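Local coordinates for protein inositol-1-monophosphatase (Nostoc sp., PDB 5ZHH) that probably hydrolyses inositol monophosphates to free inositol and phosphate, at residues Val21-Leu26 and Tyr120-Asp125. Sequence-based numbering, arbitrary orientation.
Sequences VLQGYL and YDPFHD
The last turn of helix 3-25 faces the turn that follows strand 113-121, with the CA atoms of Q23 and P122 6.4 Å apart. No hydrogen bond joins the two segments. The Q23 side chain bends at chi2 (-57°) and crosses the proline obliquely. Q23 CG lies 3.5 Å from P122 CB, and the Q23 amide group rests by the P122 carbonyl. Q23 OE1 comes 3.5 Å from F123 N, but the angle is too poor for a bond. That N-H instead makes a weak bond to D121 OD1. L22 adds a looser apolar contact, with CB 4.4 Å from P122 CG. L26 has CG anti to the backbone N, and its CD2 meets the edge of the F123 ring, 3.4 Å from CD1.

D121 shapes the turn. Its OD1 also accepts a nearly straight bond from H124 N, which makes an Asx motif. D121 OD2 accepts a bond from H124 ND1 at 2.7 Å through its syn lone pair and so fixes the imidazole. Y120 OH bonds D125 OD1 across the turn. The H124 ring stacks on H124 of a second subunit, so the turn also reaches a subunit interface. The contact sets the C-terminal end of helix 3-25 against the loop of the beta-hairpin formed by antiparallel strands 113-121 and 126-131, in the inositol monophosphatase fold.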
loop_
_atom_site.group_PDB
_atom_site.type_symbol
_atom_site.label_atom_id
_atom_site.label_comp_id
_atom_site.label_asym_id
_atom_site.label_seq_id
_atom_site.Cartn_x
_atom_site.Cartn_y
_atom_site.Cartn_z
ATOM N N VAL A 21 -1.023 -11.928 -11.751
ATOM C CA VAL A 21 -0.871 -13.381 -11.747
ATOM C C VAL A 21 0.320 -13.796 -10.889
ATOM O O VAL A 21 0.227 -14.734 -10.086
ATOM C CB VAL A 21 -0.753 -13.905 -13.188
ATOM C CG1 VAL A 21 -0.288 -15.344 -13.190
ATOM C CG2 VAL A 21 -2.108 -13.781 -13.895
ATOM N N LEU A 22 1.459 -13.109 -11.041
ATOM C CA LEU A 22 2.628 -13.438 -10.230
ATOM C C LEU A 22 2.349 -13.233 -8.745
ATOM O O LEU A 22 2.800 -14.024 -7.908
ATOM C CB LEU A 22 3.836 -12.601 -10.664
ATOM C CG LEU A 22 4.433 -12.848 -12.053
ATOM C CD1 LEU A 22 5.657 -11.970 -12.269
ATOM C CD2 LEU A 22 4.801 -14.310 -12.222
ATOM N N GLN A 23 1.622 -12.166 -8.396
ATOM C CA GLN A 23 1.270 -11.945 -6.994
ATOM C C GLN A 23 0.339 -13.028 -6.464
ATOM O O GLN A 23 0.359 -13.328 -5.266
ATOM C CB GLN A 23 0.678 -10.552 -6.781
ATOM C CG GLN A 23 1.768 -9.502 -6.694
ATOM C CD GLN A 23 2.782 -9.814 -5.584
ATOM O OE1 GLN A 23 3.956 -10.080 -5.858
ATOM N NE2 GLN A 23 2.330 -9.787 -4.333
ATOM N N GLY A 24 -0.560 -13.543 -7.303
ATOM C CA GLY A 24 -1.405 -14.642 -6.866
ATOM C C GLY A 24 -0.615 -15.887 -6.506
ATOM O O GLY A 24 -0.889 -16.538 -5.496
ATOM N N TYR A 25 0.367 -16.240 -7.339
ATOM C CA TYR A 25 1.185 -17.430 -7.106
ATOM C C TYR A 25 2.160 -17.289 -5.941
ATOM O O TYR A 25 2.543 -18.298 -5.337
ATOM C CB TYR A 25 1.985 -17.763 -8.364
ATOM C CG TYR A 25 1.248 -18.583 -9.394
ATOM C CD1 TYR A 25 1.273 -19.970 -9.338
ATOM C CD2 TYR A 25 0.553 -17.980 -10.436
ATOM C CE1 TYR A 25 0.611 -20.734 -10.273
ATOM C CE2 TYR A 25 -0.115 -18.740 -11.378
ATOM C CZ TYR A 25 -0.081 -20.115 -11.290
ATOM O OH TYR A 25 -0.744 -20.871 -12.228
ATOM N N LEU A 26 2.583 -16.073 -5.616
ATOM C CA LEU A 26 3.673 -15.870 -4.660
ATOM C C LEU A 26 3.288 -16.292 -3.250
ATOM O O LEU A 26 2.233 -15.899 -2.738
ATOM C CB LEU A 26 4.104 -14.398 -4.681
ATOM C CG LEU A 26 5.189 -13.941 -3.706
ATOM C CD1 LEU A 26 6.570 -14.386 -4.149
ATOM C CD2 LEU A 26 5.155 -12.441 -3.578
ATOM N N TYR A 120 7.415 -3.906 -14.324
ATOM C CA TYR A 120 6.489 -3.884 -13.201
ATOM C C TYR A 120 6.954 -4.855 -12.129
ATOM O O TYR A 120 7.028 -6.064 -12.370
ATOM C CB TYR A 120 5.064 -4.225 -13.645
ATOM C CG TYR A 120 4.066 -4.200 -12.513
ATOM C CD1 TYR A 120 3.964 -3.091 -11.682
ATOM C CD2 TYR A 120 3.233 -5.287 -12.266
ATOM C CE1 TYR A 120 3.052 -3.059 -10.638
ATOM C CE2 TYR A 120 2.318 -5.266 -11.218
ATOM C CZ TYR A 120 2.240 -4.149 -10.411
ATOM O OH TYR A 120 1.347 -4.112 -9.371
ATOM N N ASP A 121 7.275 -4.314 -10.958
ATOM C CA ASP A 121 7.571 -5.032 -9.724
ATOM C C ASP A 121 6.255 -5.206 -8.979
ATOM O O ASP A 121 5.785 -4.252 -8.354
ATOM C CB ASP A 121 8.582 -4.237 -8.887
ATOM C CG ASP A 121 8.857 -4.846 -7.508
ATOM O OD1 ASP A 121 8.194 -5.821 -7.089
ATOM O OD2 ASP A 121 9.748 -4.306 -6.821
ATOM N N PRO A 122 5.627 -6.387 -9.021
ATOM C CA PRO A 122 4.313 -6.534 -8.379
ATOM C C PRO A 122 4.379 -6.663 -6.868
ATOM O O PRO A 122 3.355 -6.438 -6.208
ATOM C CB PRO A 122 3.756 -7.814 -9.016
ATOM C CG PRO A 122 4.980 -8.622 -9.312
ATOM C CD PRO A 122 6.059 -7.629 -9.687
ATOM N N PHE A 123 5.539 -7.009 -6.302
ATOM C CA PHE A 123 5.645 -7.140 -4.851
ATOM C C PHE A 123 5.656 -5.778 -4.173
ATOM O O PHE A 123 4.997 -5.590 -3.144
ATOM C CB PHE A 123 6.900 -7.931 -4.477
ATOM C CG PHE A 123 6.981 -8.274 -3.011
ATOM C CD1 PHE A 123 6.337 -9.395 -2.509
ATOM C CD2 PHE A 123 7.677 -7.461 -2.131
ATOM C CE1 PHE A 123 6.402 -9.708 -1.160
ATOM C CE2 PHE A 123 7.741 -7.767 -0.782
ATOM C CZ PHE A 123 7.102 -8.890 -0.299
ATOM N N HIS A 124 6.394 -4.817 -4.732
ATOM C CA HIS A 124 6.426 -3.450 -4.228
ATOM C C HIS A 124 5.466 -2.533 -4.967
ATOM O O HIS A 124 5.377 -1.345 -4.632
ATOM C CB HIS A 124 7.844 -2.888 -4.331
ATOM C CG HIS A 124 8.849 -3.661 -3.540
ATOM N ND1 HIS A 124 9.982 -4.208 -4.105
ATOM C CD2 HIS A 124 8.891 -3.979 -2.224
ATOM C CE1 HIS A 124 10.680 -4.829 -3.170
ATOM N NE2 HIS A 124 10.042 -4.705 -2.020
ATOM N N ASP A 125 4.773 -3.054 -5.977
ATOM C CA ASP A 125 3.852 -2.286 -6.805
ATOM C C ASP A 125 4.531 -1.034 -7.368
ATOM O O ASP A 125 4.099 0.100 -7.154
ATOM C CB ASP A 125 2.589 -1.932 -6.015
ATOM C CG ASP A 125 1.507 -1.359 -6.896
ATOM O OD1 ASP A 125 1.425 -1.770 -8.071
ATOM O OD2 ASP A 125 0.748 -0.494 -6.420
#